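Local structure of flagellar motor switch protein fliG (Thermotoga maritima, 3AJC) at residues F130-I135 with E199-I204; L138-I143 with I170-S175; I143-R148 with A214-I219; L147-T152 with I208-E213. The protein probably forms part of the switch complex at the base of the flagellar basal body, which contacts chemotaxis proteins and the motor components that set rotation direction. All blocks are in the same frame, centred on the assembly; numbering follows the deposited sequence.

Contact 1 of 4, residues F130-I135 with E199-I204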
loop_
_atom_site.group_PDB
_atom_site.type_symbol
_atom_site.label_atom_id
_atom_site.label_comp_id
_atom_site.label_asym_id
_atom_site.label_seq_id
_atom_site.Cartn_x
_atom_site.Cartn_y
_atom_site.Cartn_z
ATOM N N PHE A 130 4.641 2.201 2.177
ATOM C CA PHE A 130 4.717 3.627 2.478
ATOM C C PHE A 130 3.351 4.303 2.348
ATOM O O PHE A 130 2.702 4.203 1.306
ATOM C CB PHE A 130 5.711 4.290 1.508
ATOM C CG PHE A 130 6.188 5.645 1.957
ATOM C CD1 PHE A 130 7.302 5.763 2.779
ATOM C CD2 PHE A 130 5.503 6.796 1.588
ATOM C CE1 PHE A 130 7.726 7.003 3.237
ATOM C CE2 PHE A 130 5.918 8.053 2.043
ATOM C CZ PHE A 130 7.034 8.155 2.867
ATOM N N VAL A 131 2.896 4.959 3.409
ATOM C CA VAL A 131 1.626 5.681 3.352
ATOM C C VAL A 131 1.945 7.168 3.464
ATOM O O VAL A 131 3.060 7.545 3.819
ATOM C CB VAL A 131 0.643 5.288 4.492
ATOM C CG1 VAL A 131 0.210 3.837 4.314
ATOM C CG2 VAL A 131 1.277 5.531 5.858
ATOM N N PHE A 132 0.967 8.012 3.175
ATOM C CA PHE A 132 1.206 9.446 3.211
ATOM C C PHE A 132 1.795 9.962 4.516
ATOM O O PHE A 132 2.697 10.787 4.484
ATOM C CB PHE A 132 -0.072 10.217 2.878
ATOM C CG PHE A 132 0.177 11.642 2.481
ATOM C CD1 PHE A 132 0.886 11.940 1.316
ATOM C CD2 PHE A 132 -0.285 12.690 3.273
ATOM C CE1 PHE A 132 1.130 13.277 0.943
ATOM C CE2 PHE A 132 -0.049 14.019 2.915
ATOM C CZ PHE A 132 0.662 14.316 1.750
ATOM N N GLU A 133 1.299 9.483 5.658
ATOM C CA GLU A 133 1.822 9.935 6.945
ATOM C C GLU A 133 3.268 9.494 7.143
ATOM O O GLU A 133 3.971 10.061 7.971
ATOM C CB GLU A 133 0.967 9.419 8.114
ATOM C CG GLU A 133 -0.403 10.076 8.283
ATOM C CD GLU A 133 -0.339 11.579 8.562
ATOM O OE1 GLU A 133 0.520 12.019 9.353
ATOM O OE2 GLU A 133 -1.174 12.324 8.001
ATOM N N ASP A 134 3.719 8.491 6.391
ATOM C CA ASP A 134 5.105 8.042 6.521
ATOM C C ASP A 134 6.097 9.158 6.159
ATOM O O ASP A 134 7.285 9.076 6.486
ATOM C CB ASP A 134 5.364 6.795 5.659
ATOM C CG ASP A 134 4.773 5.515 6.276
ATOM O OD1 ASP A 134 4.870 5.336 7.507
ATOM O OD2 ASP A 134 4.225 4.681 5.528
ATOM N N ILE A 135 5.608 10.204 5.490
ATOM C CA ILE A 135 6.450 11.333 5.116
ATOM C C ILE A 135 7.071 11.959 6.368
ATOM O O ILE A 135 8.091 12.640 6.289
ATOM C CB ILE A 135 5.639 12.400 4.334
ATOM C CG1 ILE A 135 5.302 11.861 2.943
ATOM C CG2 ILE A 135 6.447 13.703 4.200
ATOM C CD1 ILE A 135 4.331 12.718 2.145
ATOM N N GLU A 199 -6.061 10.313 -4.574
ATOM C CA GLU A 199 -5.121 10.125 -5.676
ATOM C C GLU A 199 -3.986 11.133 -5.614
ATOM O O GLU A 199 -2.874 10.848 -6.061
ATOM C CB GLU A 199 -5.819 10.194 -7.039
ATOM C CG GLU A 199 -7.208 10.768 -7.039
ATOM C CD GLU A 199 -7.805 10.787 -8.430
ATOM O OE1 GLU A 199 -8.841 10.124 -8.656
ATOM O OE2 GLU A 199 -7.224 11.468 -9.300
ATOM N N ALA A 200 -4.266 12.309 -5.058
ATOM C CA ALA A 200 -3.235 13.328 -4.918
ATOM C C ALA A 200 -2.147 12.743 -4.014
ATOM O O ALA A 200 -0.958 12.787 -4.349
ATOM C CB ALA A 200 -3.824 14.617 -4.302
ATOM N N GLN A 201 -2.559 12.162 -2.887
ATOM C CA GLN A 201 -1.608 11.555 -1.956
ATOM C C GLN A 201 -0.900 10.375 -2.634
ATOM O O GLN A 201 0.319 10.198 -2.505
ATOM C CB GLN A 201 -2.322 11.101 -0.667
ATOM C CG GLN A 201 -2.871 12.261 0.181
ATOM C CD GLN A 201 -3.417 11.847 1.552
ATOM O OE1 GLN A 201 -3.698 10.671 1.809
ATOM N NE2 GLN A 201 -3.592 12.828 2.431
ATOM N N GLN A 202 -1.658 9.577 -3.373
ATOM C CA GLN A 202 -1.074 8.437 -4.074
ATOM C C GLN A 202 0.010 8.914 -5.052
ATOM O O GLN A 202 1.061 8.284 -5.198
ATOM C CB GLN A 202 -2.158 7.699 -4.856
ATOM C CG GLN A 202 -1.620 6.527 -5.623
ATOM C CD GLN A 202 -1.436 5.309 -4.741
ATOM O OE1 GLN A 202 -0.973 5.408 -3.596
ATOM N NE2 GLN A 202 -1.799 4.142 -5.271
ATOM N N LYS A 203 -0.271 10.027 -5.728
ATOM C CA LYS A 203 0.650 10.620 -6.694
ATOM C C LYS A 203 1.963 11.028 -6.032
ATOM O O LYS A 203 3.042 10.836 -6.589
ATOM C CB LYS A 203 0.001 11.856 -7.314
ATOM C CG LYS A 203 -0.202 11.792 -8.809
ATOM C CD LYS A 203 -1.384 12.660 -9.210
ATOM C CE LYS A 203 -1.510 12.779 -10.716
ATOM N NZ LYS A 203 -2.771 13.490 -11.095
ATOM N N ILE A 204 1.863 11.617 -4.846
ATOM C CA ILE A 204 3.048 12.046 -4.123
ATOM C C ILE A 204 3.830 10.819 -3.660
ATOM O O ILE A 204 5.060 10.799 -3.707
ATOM C CB ILE A 204 2.673 12.905 -2.908
ATOM C CG1 ILE A 204 1.974 14.192 -3.387
ATOM C CG2 ILE A 204 3.921 13.196 -2.074
ATOM C CD1 ILE A 204 1.674 15.223 -2.269
#
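The side-chain amide of Gln201 lies over one face of the Phe132 ring, the two planes only 14° apart, and this stack is the tight part of the contact. Gln201 CG stands above the middle of the ring, 3.9 Å from its centroid and 11° off the normal, in a CH-pi interaction. Beyond it the extended chain carries the amide across the CB side of the ring, where NE2 comes to 3.4 Å from Phe132 CD2. That nitrogen is turned to the backbone oxygens of Ala158 and Gly161, its hydrogen-bond partners, which probably fix the rotation of the amide and help hold it flat on the ring. Phe132 CG is anti to the backbone N (chi1 -162°), an arrangement that swings the ring from the 3-10 turn of 132-135 onto helix 194-213. In the FliG C-terminal domain the contact thus seats the link between helices 119-128 and 140-147 against the domain's long last helix, and Ala158 and Leu166 bring helices 152-159 and 164-171 to the same ring. At the ring's edge, near its plane, Ile204 CD1 approaches Phe132 CE1 at 3.8 Å. A serine in place of Phe132 would probably open a gap beneath Gln201 CG and beside Ile204, leaving the flat amide without its stacking partner. Packing slackens past Ile204, whose CG2 lies 4.3 Å from Ile135 CD1. Towards solvent the link presents the exposed Val131 and the partly exposed Glu133, whose OE1 bonds to Ser163 OG, while Gln202 and Lys203 are exposed on the helix.

Contact 2 of 4, residues L138-I143 with I170-S175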
loop_
_atom_site.group_PDB
_atom_site.type_symbol
_atom_site.label_atom_id
_atom_site.label_comp_id
_atom_site.label_asym_id
_atom_site.label_seq_id
_atom_site.Cartn_x
_atom_site.Cartn_y
_atom_site.Cartn_z
ATOM N N LEU A 138 10.605 10.884 6.951
ATOM C CA LEU A 138 11.674 11.427 6.117
ATOM C C LEU A 138 12.379 12.642 6.700
ATOM O O LEU A 138 11.776 13.423 7.438
ATOM C CB LEU A 138 11.125 11.779 4.733
ATOM C CG LEU A 138 10.262 10.707 4.060
ATOM C CD1 LEU A 138 9.932 11.128 2.626
ATOM C CD2 LEU A 138 11.001 9.375 4.070
ATOM N N ASP A 139 13.663 12.794 6.375
ATOM C CA ASP A 139 14.413 13.946 6.860
ATOM C C ASP A 139 14.091 15.130 5.955
ATOM O O ASP A 139 13.708 14.948 4.799
ATOM C CB ASP A 139 15.919 13.677 6.858
ATOM C CG ASP A 139 16.535 13.826 5.491
ATOM O OD1 ASP A 139 16.315 12.940 4.637
ATOM O OD2 ASP A 139 17.240 14.838 5.271
ATOM N N ASP A 140 14.238 16.335 6.497
ATOM C CA ASP A 140 13.941 17.572 5.784
ATOM C C ASP A 140 14.491 17.703 4.367
ATOM O O ASP A 140 13.793 18.198 3.485
ATOM C CB ASP A 140 14.373 18.768 6.640
ATOM C CG ASP A 140 13.383 19.072 7.759
ATOM O OD1 ASP A 140 12.787 18.123 8.306
ATOM O OD2 ASP A 140 13.201 20.262 8.099
ATOM N N ARG A 141 15.723 17.264 4.134
ATOM C CA ARG A 141 16.296 17.360 2.793
ATOM C C ARG A 141 15.496 16.500 1.819
ATOM O O ARG A 141 15.137 16.952 0.734
ATOM C CB ARG A 141 17.761 16.917 2.794
ATOM C CG ARG A 141 18.633 17.641 3.813
ATOM C CD ARG A 141 19.754 18.427 3.145
ATOM N NE ARG A 141 19.273 19.643 2.491
ATOM C CZ ARG A 141 20.008 20.394 1.675
ATOM N NH1 ARG A 141 21.265 20.053 1.405
ATOM N NH2 ARG A 141 19.490 21.491 1.132
ATOM N N SER A 142 15.222 15.260 2.211
ATOM C CA SER A 142 14.451 14.341 1.379
ATOM C C SER A 142 13.086 14.935 1.031
ATOM O O SER A 142 12.626 14.845 -0.106
ATOM C CB SER A 142 14.252 13.006 2.104
ATOM O OG SER A 142 15.448 12.252 2.124
ATOM N N ILE A 143 12.440 15.527 2.029
ATOM C CA ILE A 143 11.135 16.149 1.842
ATOM C C ILE A 143 11.204 17.265 0.781
ATOM O O ILE A 143 10.325 17.361 -0.076
ATOM C CB ILE A 143 10.613 16.696 3.189
ATOM C CG1 ILE A 143 10.326 15.516 4.125
ATOM C CG2 ILE A 143 9.387 17.565 2.975
ATOM C CD1 ILE A 143 9.762 15.902 5.475
ATOM N N ILE A 170 5.730 19.708 6.132
ATOM C CA ILE A 170 5.781 19.939 4.695
ATOM C C ILE A 170 5.961 21.431 4.424
ATOM O O ILE A 170 6.824 21.834 3.638
ATOM C CB ILE A 170 4.492 19.462 3.986
ATOM C CG1 ILE A 170 4.494 17.936 3.889
ATOM C CG2 ILE A 170 4.399 20.087 2.588
ATOM C CD1 ILE A 170 3.224 17.350 3.333
ATOM N N PHE A 171 5.145 22.242 5.091
ATOM C CA PHE A 171 5.203 23.685 4.925
ATOM C C PHE A 171 6.574 24.272 5.233
ATOM O O PHE A 171 7.135 24.983 4.407
ATOM C CB PHE A 171 4.153 24.372 5.797
ATOM C CG PHE A 171 3.475 25.513 5.110
ATOM C CD1 PHE A 171 2.513 25.269 4.136
ATOM C CD2 PHE A 171 3.844 26.831 5.379
ATOM C CE1 PHE A 171 1.932 26.311 3.426
ATOM C CE2 PHE A 171 3.268 27.884 4.674
ATOM C CZ PHE A 171 2.309 27.617 3.694
ATOM N N LYS A 172 7.132 23.975 6.398
ATOM C CA LYS A 172 8.432 24.545 6.718
ATOM C C LYS A 172 9.540 24.100 5.761
ATOM O O LYS A 172 10.671 24.575 5.847
ATOM C CB LYS A 172 8.818 24.246 8.174
ATOM C CG LYS A 172 9.099 22.800 8.551
ATOM C CD LYS A 172 9.364 22.750 10.067
ATOM C CE LYS A 172 9.572 21.339 10.622
ATOM N NZ LYS A 172 10.884 20.710 10.293
ATOM N N ASN A 173 9.205 23.214 4.828
ATOM C CA ASN A 173 10.183 22.717 3.867
ATOM C C ASN A 173 9.954 23.179 2.428
ATOM O O ASN A 173 10.632 22.719 1.511
ATOM C CB ASN A 173 10.226 21.187 3.918
ATOM C CG ASN A 173 11.144 20.661 5.021
ATOM O OD1 ASN A 173 12.367 20.789 4.938
ATOM N ND2 ASN A 173 10.553 20.069 6.057
ATOM N N MET A 174 9.008 24.092 2.229
ATOM C CA MET A 174 8.715 24.609 0.892
ATOM C C MET A 174 9.404 25.947 0.646
ATOM O O MET A 174 9.771 26.649 1.593
ATOM C CB MET A 174 7.216 24.821 0.722
ATOM C CG MET A 174 6.358 23.594 0.895
ATOM S SD MET A 174 4.645 24.048 0.635
ATOM C CE MET A 174 3.896 23.375 2.038
ATOM N N SER A 175 9.577 26.303 -0.626
ATOM C CA SER A 175 10.177 27.588 -0.955
ATOM C C SER A 175 9.093 28.616 -0.626
ATOM O O SER A 175 7.890 28.317 -0.704
ATOM C CB SER A 175 10.531 27.666 -2.443
ATOM O OG SER A 175 9.363 27.657 -3.261
#
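Asn173 pushes its side chain against the first turn of helix 140-147 and meets both Asp140 and Ile143. Its CB rests 3.8 Å from Ile143 CG2, the methyl branch that faces the 170-175 segment. The amide is held by partners outside the two segments: ND2 donates to Lys169 O, and OD1 accepts from Gln144 NE2. OD1 also lies 3.3 Å from Asp140 O, an approach of two acceptors that contributes no bond. The Asp140 carboxylate stands nearly upright on the amide, the planes 78° apart, and OD2 reaches the tip of Lys172, whose NZ is 3.2 Å away in a salt bridge with a weak hydrogen bond. Bending at the last torsion (chi4 74°) brings the ammonium round to the carboxylate. An alanine in place of Asp140 would probably leave the Lys172 ammonium without its mate and take away the group that stands against the Asn173 amide. Next door, Asp139 is the N-cap: its OD2 accepts from Arg141 N, from above the carboxylate plane. The contact therefore joins the start of helix 140-147 to the type I turn Phe171-Met174 that ends helix 164-171, while Phe171 and Met174 pack on Leu182 of helix 176-187.

Contact 3 of 4, residues I143-R148 with A214-I219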
loop_
_atom_site.group_PDB
_atom_site.type_symbol
_atom_site.label_atom_id
_atom_site.label_comp_id
_atom_site.label_asym_id
_atom_site.label_seq_id
_atom_site.Cartn_x
_atom_site.Cartn_y
_atom_site.Cartn_z
ATOM N N ILE A 143 12.440 15.527 2.029
ATOM C CA ILE A 143 11.135 16.149 1.842
ATOM C C ILE A 143 11.204 17.265 0.781
ATOM O O ILE A 143 10.325 17.361 -0.076
ATOM C CB ILE A 143 10.613 16.696 3.189
ATOM C CG1 ILE A 143 10.326 15.516 4.125
ATOM C CG2 ILE A 143 9.387 17.565 2.975
ATOM C CD1 ILE A 143 9.762 15.902 5.475
ATOM N N GLN A 144 12.251 18.089 0.837
ATOM C CA GLN A 144 12.447 19.158 -0.143
ATOM C C GLN A 144 12.634 18.536 -1.530
ATOM O O GLN A 144 12.074 18.999 -2.521
ATOM C CB GLN A 144 13.675 19.992 0.226
ATOM C CG GLN A 144 13.461 20.925 1.415
ATOM C CD GLN A 144 14.753 21.251 2.160
ATOM O OE1 GLN A 144 15.834 21.288 1.570
ATOM N NE2 GLN A 144 14.639 21.503 3.463
ATOM N N LEU A 145 13.423 17.476 -1.597
ATOM C CA LEU A 145 13.650 16.776 -2.854
ATOM C C LEU A 145 12.290 16.421 -3.478
ATOM O O LEU A 145 12.049 16.641 -4.669
ATOM C CB LEU A 145 14.429 15.488 -2.584
ATOM C CG LEU A 145 15.209 14.840 -3.727
ATOM C CD1 LEU A 145 16.627 15.427 -3.746
ATOM C CD2 LEU A 145 15.268 13.323 -3.530
ATOM N N VAL A 146 11.404 15.872 -2.649
ATOM C CA VAL A 146 10.077 15.457 -3.083
ATOM C C VAL A 146 9.195 16.624 -3.539
ATOM O O VAL A 146 8.525 16.535 -4.570
ATOM C CB VAL A 146 9.359 14.681 -1.938
ATOM C CG1 VAL A 146 7.919 14.319 -2.334
ATOM C CG2 VAL A 146 10.153 13.430 -1.603
ATOM N N LEU A 147 9.201 17.707 -2.769
ATOM C CA LEU A 147 8.393 18.884 -3.073
ATOM C C LEU A 147 8.622 19.481 -4.464
ATOM O O LEU A 147 7.678 19.923 -5.127
ATOM C CB LEU A 147 8.614 19.950 -1.999
ATOM C CG LEU A 147 8.107 19.557 -0.606
ATOM C CD1 LEU A 147 8.270 20.727 0.340
ATOM C CD2 LEU A 147 6.647 19.142 -0.675
ATOM N N ARG A 148 9.866 19.482 -4.920
ATOM C CA ARG A 148 10.162 20.024 -6.239
ATOM C C ARG A 148 9.472 19.237 -7.349
ATOM O O ARG A 148 9.396 19.701 -8.487
ATOM C CB ARG A 148 11.674 20.040 -6.476
ATOM C CG ARG A 148 12.398 21.124 -5.681
ATOM C CD ARG A 148 13.912 21.034 -5.844
ATOM N NE ARG A 148 14.417 19.729 -5.436
ATOM C CZ ARG A 148 15.699 19.464 -5.207
ATOM N NH1 ARG A 148 16.606 20.424 -5.347
ATOM N NH2 ARG A 148 16.076 18.244 -4.837
ATOM N N ALA A 214 15.727 5.461 -7.135
ATOM C CA ALA A 214 16.861 6.207 -7.660
ATOM C C ALA A 214 17.867 6.370 -6.521
ATOM O O ALA A 214 18.812 7.157 -6.612
ATOM C CB ALA A 214 16.402 7.574 -8.158
ATOM N N GLY A 215 17.635 5.624 -5.442
ATOM C CA GLY A 215 18.509 5.660 -4.282
ATOM C C GLY A 215 18.785 7.019 -3.663
ATOM O O GLY A 215 19.773 7.173 -2.942
ATOM N N GLU A 216 17.929 8.004 -3.915
ATOM C CA GLU A 216 18.153 9.330 -3.349
ATOM C C GLU A 216 17.138 9.800 -2.301
ATOM O O GLU A 216 16.852 10.993 -2.198
ATOM C CB GLU A 216 18.269 10.367 -4.475
ATOM C CG GLU A 216 17.175 10.303 -5.527
ATOM C CD GLU A 216 17.310 11.406 -6.564
ATOM O OE1 GLU A 216 17.296 12.593 -6.173
ATOM O OE2 GLU A 216 17.431 11.087 -7.766
ATOM N N ILE A 217 16.605 8.863 -1.520
ATOM C CA ILE A 217 15.646 9.191 -0.459
ATOM C C ILE A 217 16.111 8.589 0.865
ATOM O O ILE A 217 16.307 7.378 0.979
ATOM C CB ILE A 217 14.217 8.681 -0.791
ATOM C CG1 ILE A 217 13.519 9.685 -1.715
ATOM C CG2 ILE A 217 13.411 8.473 0.494
ATOM C CD1 ILE A 217 12.053 9.390 -1.969
ATOM N N VAL A 218 16.271 9.450 1.864
ATOM C CA VAL A 218 16.752 9.037 3.177
ATOM C C VAL A 218 15.716 9.123 4.297
ATOM O O VAL A 218 15.070 10.155 4.487
ATOM C CB VAL A 218 17.962 9.895 3.596
ATOM C CG1 VAL A 218 18.490 9.425 4.942
ATOM C CG2 VAL A 218 19.040 9.835 2.524
ATOM N N ILE A 219 15.578 8.034 5.048
ATOM C CA ILE A 219 14.637 7.991 6.163
ATOM C C ILE A 219 15.260 8.644 7.399
ATOM O O ILE A 219 14.583 9.484 8.028
ATOM C CB ILE A 219 14.215 6.529 6.501
ATOM C CG1 ILE A 219 13.255 5.992 5.430
ATOM C CG2 ILE A 219 13.540 6.477 7.870
ATOM C CD1 ILE A 219 13.864 5.848 4.042
#
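Leu145 lays its CD2 methyl against the backbone and side chain of Glu216, the two side chains crossing at about a right angle. CD2 sits 3.1 Å from Glu216 O, close for a methyl against a carbonyl, and 3.4 Å from OE1 of the same residue. CD1 is turned to that carboxylate oxygen as well, 3.8 Å from Glu216 OE1. Having CG anti to the backbone N (chi1 -159°) directs the leucine branches off helix 140-147 to the chain that follows helix 194-213. On the other side, Glu216 CG lies between its backbone N and carbonyl carbon (chi1 49°), which lets the extended chain bring its carboxylate over the leucine. The path of this tail is set by a Schellman motif: Gly215, with positive phi, is the C-prime residue, Glu216 N bonds back to Leu211 O, and Gly215 N to Glu212 O. Within the FliG C-terminal domain the motif ends the long helix and turns the chain towards Leu145 and Val146. Farther along, Ile217 makes looser apolar contacts, its CG1 4.4 Å from Leu145 CD2 and its CD1 4.5 Å from Val146 CG2. Ile217 also packs on Ile208 and Leu211, and the next residue, Val218, bonds through its N to Ser142 OG.

Contact 4 of 4, residues L147-T152 with I208-E213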
loop_
_atom_site.group_PDB
_atom_site.type_symbol
_atom_site.label_atom_id
_atom_site.label_comp_id
_atom_site.label_asym_id
_atom_site.label_seq_id
_atom_site.Cartn_x
_atom_site.Cartn_y
_atom_site.Cartn_z
ATOM N N LEU A 147 9.201 17.707 -2.769
ATOM C CA LEU A 147 8.393 18.884 -3.073
ATOM C C LEU A 147 8.622 19.481 -4.464
ATOM O O LEU A 147 7.678 19.923 -5.127
ATOM C CB LEU A 147 8.614 19.950 -1.999
ATOM C CG LEU A 147 8.107 19.557 -0.606
ATOM C CD1 LEU A 147 8.270 20.727 0.340
ATOM C CD2 LEU A 147 6.647 19.142 -0.675
ATOM N N ARG A 148 9.866 19.482 -4.920
ATOM C CA ARG A 148 10.162 20.024 -6.239
ATOM C C ARG A 148 9.472 19.237 -7.349
ATOM O O ARG A 148 9.396 19.701 -8.487
ATOM C CB ARG A 148 11.674 20.040 -6.476
ATOM C CG ARG A 148 12.398 21.124 -5.681
ATOM C CD ARG A 148 13.912 21.034 -5.844
ATOM N NE ARG A 148 14.417 19.729 -5.436
ATOM C CZ ARG A 148 15.699 19.464 -5.207
ATOM N NH1 ARG A 148 16.606 20.424 -5.347
ATOM N NH2 ARG A 148 16.076 18.244 -4.837
ATOM N N GLU A 149 8.957 18.055 -7.009
ATOM C CA GLU A 149 8.291 17.194 -7.985
ATOM C C GLU A 149 6.770 17.215 -7.868
ATOM O O GLU A 149 6.086 16.462 -8.561
ATOM C CB GLU A 149 8.773 15.760 -7.799
ATOM C CG GLU A 149 10.285 15.636 -7.685
ATOM C CD GLU A 149 10.967 15.513 -9.032
ATOM O OE1 GLU A 149 12.195 15.744 -9.099
ATOM O OE2 GLU A 149 10.278 15.171 -10.020
ATOM N N VAL A 150 6.238 18.079 -7.007
ATOM C CA VAL A 150 4.798 18.139 -6.791
ATOM C C VAL A 150 4.139 19.459 -7.182
ATOM O O VAL A 150 4.530 20.513 -6.691
ATOM C CB VAL A 150 4.474 17.868 -5.299
ATOM C CG1 VAL A 150 2.944 17.785 -5.095
ATOM C CG2 VAL A 150 5.182 16.580 -4.842
ATOM N N ASP A 151 3.128 19.400 -8.042
ATOM C CA ASP A 151 2.435 20.620 -8.454
ATOM C C ASP A 151 1.563 21.140 -7.316
ATOM O O ASP A 151 1.095 20.380 -6.458
ATOM C CB ASP A 151 1.582 20.385 -9.706
ATOM C CG ASP A 151 0.453 19.399 -9.470
ATOM O OD1 ASP A 151 -0.693 19.827 -9.222
ATOM O OD2 ASP A 151 0.720 18.181 -9.529
ATOM N N THR A 152 1.360 22.450 -7.318
ATOM C CA THR A 152 0.581 23.118 -6.295
ATOM C C THR A 152 -0.757 22.477 -5.969
ATOM O O THR A 152 -1.061 22.249 -4.798
ATOM C CB THR A 152 0.325 24.587 -6.684
ATOM O OG1 THR A 152 1.580 25.247 -6.856
ATOM C CG2 THR A 152 -0.496 25.305 -5.607
ATOM N N ILE A 208 7.733 9.532 -4.310
ATOM C CA ILE A 208 8.652 9.067 -3.277
ATOM C C ILE A 208 9.210 7.679 -3.618
ATOM O O ILE A 208 10.414 7.434 -3.514
ATOM C CB ILE A 208 7.931 9.035 -1.909
ATOM C CG1 ILE A 208 7.641 10.477 -1.463
ATOM C CG2 ILE A 208 8.769 8.283 -0.867
ATOM C CD1 ILE A 208 6.688 10.597 -0.277
ATOM N N ARG A 209 8.332 6.776 -4.036
ATOM C CA ARG A 209 8.762 5.430 -4.389
ATOM C C ARG A 209 9.790 5.466 -5.526
ATOM O O ARG A 209 10.729 4.666 -5.548
ATOM C CB ARG A 209 7.552 4.585 -4.786
ATOM C CG ARG A 209 7.784 3.090 -4.682
ATOM C CD ARG A 209 6.472 2.343 -4.765
ATOM N NE ARG A 209 5.874 2.417 -6.093
ATOM C CZ ARG A 209 4.577 2.604 -6.320
ATOM N NH1 ARG A 209 3.733 2.747 -5.301
ATOM N NH2 ARG A 209 4.120 2.640 -7.565
ATOM N N ARG A 210 9.614 6.400 -6.458
ATOM C CA ARG A 210 10.532 6.541 -7.587
ATOM C C ARG A 210 11.850 7.201 -7.189
ATOM O O ARG A 210 12.911 6.838 -7.698
ATOM C CB ARG A 210 9.884 7.356 -8.708
ATOM C CG ARG A 210 10.839 7.703 -9.840
ATOM C CD ARG A 210 10.124 8.424 -10.977
ATOM N NE ARG A 210 9.505 9.673 -10.539
ATOM C CZ ARG A 210 10.178 10.756 -10.165
ATOM N NH1 ARG A 210 11.507 10.757 -10.174
ATOM N NH2 ARG A 210 9.519 11.844 -9.782
ATOM N N LEU A 211 11.784 8.174 -6.286
ATOM C CA LEU A 211 12.988 8.864 -5.839
ATOM C C LEU A 211 13.863 8.001 -4.941
ATOM O O LEU A 211 15.020 8.332 -4.696
ATOM C CB LEU A 211 12.633 10.164 -5.117
ATOM C CG LEU A 211 12.270 11.337 -6.025
ATOM C CD1 LEU A 211 11.994 12.564 -5.176
ATOM C CD2 LEU A 211 13.415 11.614 -6.996
ATOM N N GLU A 212 13.317 6.895 -4.449
ATOM C CA GLU A 212 14.105 6.015 -3.603
ATOM C C GLU A 212 14.670 4.882 -4.448
ATOM O O GLU A 212 15.701 4.297 -4.113
ATOM C CB GLU A 212 13.266 5.470 -2.450
ATOM C CG GLU A 212 12.080 4.637 -2.852
ATOM C CD GLU A 212 11.305 4.163 -1.645
ATOM O OE1 GLU A 212 11.942 3.598 -0.734
ATOM O OE2 GLU A 212 10.070 4.351 -1.602
ATOM N N GLU A 213 13.983 4.574 -5.546
ATOM C CA GLU A 213 14.442 3.544 -6.470
ATOM C C GLU A 213 15.702 4.134 -7.081
ATOM O O GLU A 213 16.620 3.421 -7.484
ATOM C CB GLU A 213 13.395 3.300 -7.555
ATOM C CG GLU A 213 12.187 2.514 -7.081
ATOM C CD GLU A 213 12.355 1.019 -7.270
ATOM O OE1 GLU A 213 11.465 0.262 -6.829
ATOM O OE2 GLU A 213 13.374 0.603 -7.868
#
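Glu149 extends from the turn after helix 140-147 towards helix 194-213, where it meets Leu211 first and Arg210 last. Its CB points at the helix but makes no close approach to the 208-213 segment. One bond out, CG comes within 4.3 Å of Leu211 CD1, a loose touch on the buried leucine. The turn about CB-CG (chi2 -87°) bends the chain and carries the carboxylate away from the leucine to the guanidinium. CD lies 4.0 Å from Arg210 NH2, and OE2 is closer still, 3.4 Å from the same nitrogen. This salt bridge is long and its hydrogen bond weak, with an N-H...O angle of 142°. OE2 sits near the guanidinium plane, at the edge, while the carboxylate itself is tilted 60° from that plane, and the bridge joins one oxygen to one nitrogen, not two pairs side by side. The motif carrying Glu149 is a type I beta turn, Leu147 to Val150, closed by Val150 N to Leu147 O at 3.0 Å; Asp151 follows as N-cap of helix 152-159, capping Asp154 N. Val150 packs on Ile204 and Ile207 of the long last helix. Arg210 reaches back by a bend at its third torsion, and both charged residues are exposed, whereas Leu211 beneath them is buried and packs on Leu145 and Val146.

The chain is the middle and C-terminal part of FliG, and all four contacts lie in the C-terminal domain. Contacts 1 and 4 both use helix 194-213, their centres about 10 Å apart; contact 3 involves the tail leaving that helix, its centre about 7 Å from that of contact 4, with which it shares Leu147 and Arg148. Contacts 2 and 3 share Ile143 on helix 140-147, with centres about 9 Å apart. Along the chain the first segments come in order from 130 to 152; contact 2 is completed at 170-175, the last helix then completes contacts 1 and 4, and the tail behind it contact 3. Distant segments thus form one all-helical unit, Ile208 joining Phe130 and Ile135 to Ile217.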